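Local structure of 2-ON-2 hemoglobin (Agrobacterium tumefaciens, 2XYK) at residues A35-A40 and R90-L95; R19-R24 and R98-E103. The protein binds heme b and, as a group II truncated (2/2) hemoglobin, probably binds and carries oxygen at the heme iron. One frame throughout, in Å; residues are numbered along the deposited sequence.

How the interactions relate
Both contacts pin an earlier part of the chain onto the long helix 87-104, and their centres are about 15 Å apart. Interaction 1 uses residues 90-95, toward the start of that helix, and brings in the short helix 36-41; interaction 2 uses residues 98-103, near its end, and brings in helix 14-31. Since 14-31 precedes 36-41 in sequence, interaction 1 is nested inside the loop that interaction 2 closes. All four segments are part of the one globin fold. Interaction 1 reaches the distal side of the heme through Trp93, whereas interaction 2 is a helix-helix contact away from the heme-binding residues.

Interaction 1: residues A35-A40 and R90-L95; sequences AARCRA and RDEWLL. With HEM (protoporphyrin IX containing Fe), chain C.
Glu92 carries the polar half of this contact with both carboxylate oxygens. Its chain, extended beyond CG, reaches the first turn of helix 36-41, which follows the N-cap residue Ala35. There Glu92 OE1 accepts the N-H of Cys38 N at 3.0 Å, the donor lying above the carboxylate plane, so a negative charge sits at the helix start, where it probably gains from the helix dipole. The other oxygen, OE2, forms a salt bridge with Arg37, whose chain bends at chi2 and chi3 to bring the guanidinium side-on: Arg37 NE and NH2 each lie 2.8 Å from Glu92 OE2, the NE bond using the syn lone pair of OE2. The two flat groups stand 67° apart, and Ala36 CB lies over one guanidinium face.

Apolar packing follows deeper in. With SG anti to the backbone N (chi1 178°), the short side chain of Cys38 sets SG 3.9 Å from Trp93 CB and oblique to the indole.

The indole itself belongs to the heme site. One face lies over the porphyrin, with Trp93 NE1 3.2 Å from HEM C4B. NE1 also donates to the water bound to the iron, whose O is 1.9 Å from HEM FE. A wide aromatic with one N-H suits both tasks.

The axes of 36-40 and 90-95, on helices 36-41 and 87-104, approach to 8.0 Å and cross at -101°; Phe25 meets Trp93 edge-to-face, and helix 108-125 contributes Val118 beside it.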
loop_
_atom_site.group_PDB
_atom_site.type_symbol
_atom_site.label_atom_id
_atom_site.label_comp_id
_atom_site.label_asym_id
_atom_site.label_seq_id
_atom_site.Cartn_x
_atom_site.Cartn_y
_atom_site.Cartn_z
ATOM N N ALA A 35 10.335 1.830 11.887
ATOM C CA ALA A 35 9.753 0.885 10.943
ATOM C C ALA A 35 10.675 -0.302 10.700
ATOM O O ALA A 35 10.437 -1.112 9.797
ATOM C CB ALA A 35 9.378 1.590 9.627
ATOM N N ALA A 36 11.684 -0.437 11.561
ATOM C CA ALA A 36 12.720 -1.476 11.436
ATOM C C ALA A 36 12.203 -2.934 11.407
ATOM O O ALA A 36 12.698 -3.786 10.622
ATOM C CB ALA A 36 13.786 -1.293 12.532
ATOM N N ARG A 37 11.216 -3.238 12.251
ATOM C CA ARG A 37 10.587 -4.576 12.199
ATOM C C ARG A 37 9.938 -4.874 10.855
ATOM O O ARG A 37 10.169 -5.950 10.293
ATOM C CB ARG A 37 9.578 -4.786 13.350
ATOM C CG ARG A 37 10.215 -5.327 14.644
ATOM C CD ARG A 37 11.256 -4.380 15.174
ATOM N NE ARG A 37 10.779 -2.985 15.170
ATOM C CZ ARG A 37 11.461 -1.952 15.657
ATOM N NH1 ARG A 37 12.671 -2.135 16.171
ATOM N NH2 ARG A 37 10.945 -0.730 15.625
ATOM N N CYS A 38 9.121 -3.940 10.351
ATOM C CA CYS A 38 8.468 -4.110 9.044
ATOM C C CYS A 38 9.539 -4.186 7.938
ATOM O O CYS A 38 9.440 -4.994 7.015
ATOM C CB CYS A 38 7.480 -2.970 8.759
ATOM S SG CYS A 38 6.662 -3.050 7.153
ATOM N N ARG A 39 10.577 -3.361 8.063
ATOM C CA ARG A 39 11.678 -3.400 7.098
ATOM C C ARG A 39 12.423 -4.763 7.097
ATOM O O ARG A 39 12.810 -5.264 6.049
ATOM C CB ARG A 39 12.654 -2.236 7.374
ATOM C CG ARG A 39 13.795 -2.131 6.360
ATOM C CD ARG A 39 13.240 -2.017 4.932
ATOM N NE ARG A 39 14.276 -1.976 3.898
ATOM C CZ ARG A 39 14.654 -3.005 3.144
ATOM N NH1 ARG A 39 14.093 -4.198 3.290
ATOM N NH2 ARG A 39 15.580 -2.831 2.211
ATOM N N ALA A 40 12.600 -5.346 8.274
ATOM C CA ALA A 40 13.361 -6.585 8.445
ATOM C C ALA A 40 12.823 -7.770 7.658
ATOM O O ALA A 40 13.594 -8.623 7.243
ATOM C CB ALA A 40 13.503 -6.946 9.963
ATOM N N ARG A 90 2.914 -5.211 11.593
ATOM C CA ARG A 90 1.630 -4.636 11.225
ATOM C C ARG A 90 1.538 -3.126 11.478
ATOM O O ARG A 90 1.175 -2.392 10.567
ATOM C CB ARG A 90 0.488 -5.383 11.910
ATOM C CG ARG A 90 -0.912 -4.732 11.773
ATOM C CD ARG A 90 -1.782 -5.189 12.985
ATOM N NE ARG A 90 -1.502 -4.409 14.207
ATOM C CZ ARG A 90 -1.715 -4.838 15.451
ATOM N NH1 ARG A 90 -2.185 -6.055 15.669
ATOM N NH2 ARG A 90 -1.458 -4.039 16.484
ATOM N N ASP A 91 1.820 -2.670 12.705
ATOM C CA ASP A 91 1.645 -1.244 13.032
ATOM C C ASP A 91 2.691 -0.354 12.350
ATOM O O ASP A 91 2.435 0.828 12.083
ATOM C CB ASP A 91 1.700 -1.007 14.540
ATOM C CG ASP A 91 0.551 -1.662 15.276
ATOM O OD1 ASP A 91 -0.498 -1.974 14.648
ATOM O OD2 ASP A 91 0.710 -1.878 16.489
ATOM N N GLU A 92 3.872 -0.917 12.090
ATOM C CA GLU A 92 4.959 -0.196 11.409
ATOM C C GLU A 92 4.721 -0.037 9.910
ATOM O O GLU A 92 5.137 0.972 9.324
ATOM C CB GLU A 92 6.308 -0.866 11.677
ATOM C CG GLU A 92 6.763 -0.710 13.137
ATOM C CD GLU A 92 8.076 -1.448 13.429
ATOM O OE1 GLU A 92 8.749 -1.896 12.484
ATOM O OE2 GLU A 92 8.430 -1.554 14.603
ATOM N N TRP A 93 4.049 -1.020 9.300
ATOM C CA TRP A 93 3.541 -0.925 7.921
ATOM C C TRP A 93 2.489 0.211 7.874
ATOM O O TRP A 93 2.523 1.110 7.042
ATOM C CB TRP A 93 2.897 -2.297 7.532
ATOM C CG TRP A 93 2.525 -2.459 6.059
ATOM C CD1 TRP A 93 3.226 -3.157 5.093
ATOM C CD2 TRP A 93 1.380 -1.891 5.387
ATOM N NE1 TRP A 93 2.565 -3.068 3.871
ATOM C CE2 TRP A 93 1.431 -2.311 4.035
ATOM C CE3 TRP A 93 0.307 -1.078 5.806
ATOM C CZ2 TRP A 93 0.460 -1.935 3.101
ATOM C CZ3 TRP A 93 -0.657 -0.693 4.870
ATOM C CH2 TRP A 93 -0.582 -1.134 3.542
ATOM N N LEU A 94 1.559 0.180 8.810
ATOM C CA LEU A 94 0.505 1.201 8.896
ATOM C C LEU A 94 1.075 2.594 9.179
ATOM O O LEU A 94 0.590 3.594 8.647
ATOM C CB LEU A 94 -0.528 0.802 9.962
ATOM C CG LEU A 94 -1.444 -0.371 9.575
ATOM C CD1 LEU A 94 -2.135 -0.915 10.835
ATOM C CD2 LEU A 94 -2.492 0.103 8.482
ATOM N N LEU A 95 2.113 2.657 10.013
ATOM C CA LEU A 95 2.818 3.922 10.235
ATOM C C LEU A 95 3.286 4.544 8.923
ATOM O O LEU A 95 3.025 5.733 8.669
ATOM C CB LEU A 95 4.010 3.726 11.183
ATOM C CG LEU A 95 4.994 4.892 11.328
ATOM C CD1 LEU A 95 4.365 6.010 12.190
ATOM C CD2 LEU A 95 6.267 4.412 11.932
HETATM C CHA HEM C . 3.853 -8.102 -0.356
HETATM C CHB HEM C . 4.435 -7.030 4.414
HETATM C CHC HEM C . -0.150 -5.346 4.456
HETATM C CHD HEM C . -0.189 -5.354 -0.380
HETATM C C1A HEM C . 4.371 -8.024 0.932
HETATM C C2A HEM C . 5.610 -8.623 1.394
HETATM C C3A HEM C . 5.770 -8.343 2.693
HETATM C C4A HEM C . 4.643 -7.532 3.122
HETATM C CMA HEM C . 6.933 -8.764 3.651
HETATM C CAA HEM C . 6.545 -9.447 0.473
HETATM C CBA HEM C . 7.347 -8.440 -0.388
HETATM C CGA HEM C . 7.819 -8.974 -1.740
HETATM O O1A HEM C . 7.399 -10.065 -2.228
HETATM O O2A HEM C . 8.644 -8.275 -2.377
HETATM C C1B HEM C . 3.235 -6.509 4.875
HETATM C C2B HEM C . 2.874 -6.135 6.238
HETATM C C3B HEM C . 1.602 -5.673 6.220
HETATM C C4B HEM C . 1.121 -5.736 4.854
HETATM C CMB HEM C . 3.769 -6.226 7.485
HETATM C CAB HEM C . 0.731 -5.154 7.395
HETATM C CBB HEM C . 0.211 -6.008 8.282
HETATM C C1C HEM C . -0.554 -5.157 3.163
HETATM C C2C HEM C . -1.781 -4.531 2.749
HETATM C C3C HEM C . -1.806 -4.512 1.408
HETATM C C4C HEM C . -0.581 -5.144 0.939
HETATM C CMC HEM C . -2.823 -4.004 3.765
HETATM C CAC HEM C . -2.940 -3.941 0.508
HETATM C CBC HEM C . -3.360 -2.665 0.665
HETATM C C1D HEM C . 0.828 -6.163 -0.852
HETATM C C2D HEM C . 1.014 -6.611 -2.225
HETATM C C3D HEM C . 2.269 -7.467 -2.211
HETATM C C4D HEM C . 2.726 -7.463 -0.843
HETATM C CMD HEM C . 0.121 -6.271 -3.443
HETATM C CAD HEM C . 2.920 -8.201 -3.410
HETATM C CBD HEM C . 2.246 -9.578 -3.401
HETATM C CGD HEM C . 2.892 -10.520 -4.393
HETATM O O1D HEM C . 3.955 -11.122 -4.083
HETATM O O2D HEM C . 2.326 -10.646 -5.497
HETATM N NA HEM C . 3.807 -7.364 2.007
HETATM N NB HEM C . 2.144 -6.231 4.065
HETATM N NC HEM C . 0.153 -5.529 2.047
HETATM N ND HEM C . 1.858 -6.679 -0.086
HETATM FE FE HEM C . 1.962 -6.470 1.990
HETATM O O HOH W 1 2.773 -4.749 1.643
#

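Interaction 2: residues R19-R24 and R98-E103; sequences RALTRR and RRAMDE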
loop_
_atom_site.group_PDB
_atom_site.type_symbol
_atom_site.label_atom_id
_atom_site.label_comp_id
_atom_site.label_asym_id
_atom_site.label_seq_id
_atom_site.Cartn_x
_atom_site.Cartn_y
_atom_site.Cartn_z
ATOM N N ARG A 19 2.465 6.478 -8.026
ATOM C CA ARG A 19 3.930 6.451 -8.093
ATOM C C ARG A 19 4.571 7.125 -6.864
ATOM O O ARG A 19 5.504 6.579 -6.279
ATOM C CB ARG A 19 4.450 7.114 -9.393
ATOM C CG ARG A 19 4.198 6.293 -10.683
ATOM C CD ARG A 19 5.290 6.555 -11.758
ATOM N NE ARG A 19 4.746 6.597 -13.125
ATOM C CZ ARG A 19 4.849 5.631 -14.053
ATOM N NH1 ARG A 19 5.464 4.477 -13.799
ATOM N NH2 ARG A 19 4.305 5.822 -15.259
ATOM N N ALA A 20 4.084 8.319 -6.488
ATOM C CA ALA A 20 4.672 9.061 -5.352
ATOM C C ALA A 20 4.324 8.374 -4.028
ATOM O O ALA A 20 5.152 8.280 -3.105
ATOM C CB ALA A 20 4.192 10.521 -5.343
ATOM N N LEU A 21 3.081 7.898 -3.941
ATOM C CA LEU A 21 2.624 7.206 -2.745
ATOM C C LEU A 21 3.510 5.995 -2.457
ATOM O O LEU A 21 4.025 5.854 -1.364
ATOM C CB LEU A 21 1.156 6.780 -2.882
ATOM C CG LEU A 21 0.561 5.952 -1.737
ATOM C CD1 LEU A 21 0.429 6.752 -0.415
ATOM C CD2 LEU A 21 -0.789 5.441 -2.177
ATOM N N THR A 22 3.675 5.128 -3.448
ATOM C CA THR A 22 4.361 3.857 -3.252
ATOM C C THR A 22 5.867 4.092 -3.018
ATOM O O THR A 22 6.477 3.403 -2.206
ATOM C CB THR A 22 4.102 2.918 -4.457
ATOM O OG1 THR A 22 2.684 2.802 -4.666
ATOM C CG2 THR A 22 4.657 1.522 -4.213
ATOM N N ARG A 23 6.448 5.063 -3.737
ATOM C CA ARG A 23 7.848 5.455 -3.550
ATOM C C ARG A 23 8.098 5.950 -2.151
ATOM O O ARG A 23 9.083 5.542 -1.533
ATOM C CB ARG A 23 8.306 6.524 -4.555
ATOM C CG ARG A 23 9.805 6.972 -4.441
ATOM C CD ARG A 23 10.794 5.880 -4.906
ATOM N NE ARG A 23 10.405 5.306 -6.193
ATOM C CZ ARG A 23 10.903 5.648 -7.381
ATOM N NH1 ARG A 23 11.858 6.570 -7.498
ATOM N NH2 ARG A 23 10.445 5.048 -8.470
ATOM N N ARG A 24 7.241 6.859 -1.669
ATOM C CA ARG A 24 7.409 7.424 -0.337
ATOM C C ARG A 24 7.215 6.368 0.764
ATOM O O ARG A 24 7.860 6.447 1.803
ATOM C CB ARG A 24 6.441 8.606 -0.118
ATOM C CG ARG A 24 6.628 9.352 1.226
ATOM C CD ARG A 24 8.080 9.923 1.341
ATOM N NE ARG A 24 8.291 10.705 2.569
ATOM C CZ ARG A 24 9.465 10.889 3.176
ATOM N NH1 ARG A 24 10.568 10.322 2.707
ATOM N NH2 ARG A 24 9.526 11.634 4.277
ATOM N N ARG A 98 0.354 5.429 6.337
ATOM C CA ARG A 98 -0.351 6.645 6.763
ATOM C C ARG A 98 0.425 7.894 6.395
ATOM O O ARG A 98 -0.130 8.805 5.793
ATOM C CB ARG A 98 -0.615 6.635 8.272
ATOM C CG ARG A 98 -1.697 7.644 8.736
ATOM C CD ARG A 98 -2.150 7.286 10.158
ATOM N NE ARG A 98 -2.600 8.444 10.933
ATOM N N ARG A 99 1.708 7.931 6.767
ATOM C CA ARG A 99 2.564 9.077 6.481
ATOM C C ARG A 99 2.794 9.289 4.990
ATOM O O ARG A 99 2.862 10.436 4.539
ATOM C CB ARG A 99 3.927 8.953 7.185
ATOM C CG ARG A 99 4.733 10.233 7.129
ATOM C CD ARG A 99 5.776 10.360 8.235
ATOM N NE ARG A 99 6.813 11.296 7.796
ATOM C CZ ARG A 99 7.988 11.492 8.405
ATOM N NH1 ARG A 99 8.320 10.816 9.508
ATOM N NH2 ARG A 99 8.849 12.370 7.893
ATOM N N ALA A 100 2.955 8.193 4.246
ATOM C CA ALA A 100 3.104 8.288 2.802
ATOM C C ALA A 100 1.861 8.894 2.155
ATOM O O ALA A 100 1.991 9.736 1.259
ATOM C CB ALA A 100 3.472 6.925 2.177
ATOM N N MET A 101 0.676 8.483 2.615
ATOM C CA MET A 101 -0.616 9.045 2.145
ATOM C C MET A 101 -0.741 10.520 2.473
ATOM O O MET A 101 -1.107 11.325 1.615
ATOM C CB MET A 101 -1.818 8.386 2.835
ATOM C CG MET A 101 -2.213 7.036 2.379
ATOM S SD MET A 101 -3.909 6.760 2.959
ATOM C CE MET A 101 -4.739 7.428 1.560
ATOM N N ASP A 102 -0.479 10.852 3.736
ATOM C CA ASP A 102 -0.615 12.247 4.236
ATOM C C ASP A 102 0.267 13.158 3.402
ATOM O O ASP A 102 -0.113 14.290 3.117
ATOM C CB ASP A 102 -0.234 12.371 5.739
ATOM C CG ASP A 102 -1.292 11.756 6.692
ATOM O OD1 ASP A 102 -2.447 11.519 6.268
ATOM O OD2 ASP A 102 -0.962 11.500 7.886
ATOM N N GLU A 103 1.445 12.660 2.995
ATOM C CA GLU A 103 2.390 13.482 2.245
ATOM C C GLU A 103 2.125 13.576 0.738
ATOM O O GLU A 103 2.656 14.469 0.085
ATOM C CB GLU A 103 3.838 13.029 2.516
ATOM C CG GLU A 103 4.418 13.556 3.834
ATOM C CD GLU A 103 5.668 12.774 4.276
ATOM O OE1 GLU A 103 6.367 12.208 3.392
ATOM O OE2 GLU A 103 5.935 12.733 5.504
#
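Arg24 and Glu103 meet obliquely between helices 14-31 and 87-104, guanidinium and carboxylate planes 35° apart. The arginine leaves its helix with CG anti to the backbone N and turns at chi2, so that the methylene Arg24 CG passes 4.0 Å from Ala100 CA before the charged end arrives. Arg24 NE then donates to Glu103 OE1 at 2.6 Å, nearly in the guanidinium plane and along the syn lone pair, with a fairly straight angle of 162°; NH2 adds only a weak bond to the same oxygen.

Arg99 comes to the carboxylate from within its own helix, one turn before Glu103. Extended from CG to NE, Arg99 donates from NE to Glu103 OE2 at 2.8 Å, again in plane and syn. The two guanidinium planes are 79° apart, with Arg24 NH2 3.8 Å from Arg99 NH2.

Beside this ionic group the helices touch through the apolar side chains of Leu21, Ala100 and Met101. Leu21 swings CD1 to 3.5 Å from Met101 N and 3.9 Å from Met101 CG, while the short Ala100 CB faces helix 14-31, consistent with the 8.6 Å closest approach of the axes of segments 19-24 and 98-103.

One glutamate thus serves two arginines, an oxygen for each. Its negative charge probably offsets the repulsion between the two guanidinium groups, and their positive charges in turn should favour the ionised carboxylate; Glu27, paired with Arg24 NH1, supplies a second negative charge to the network.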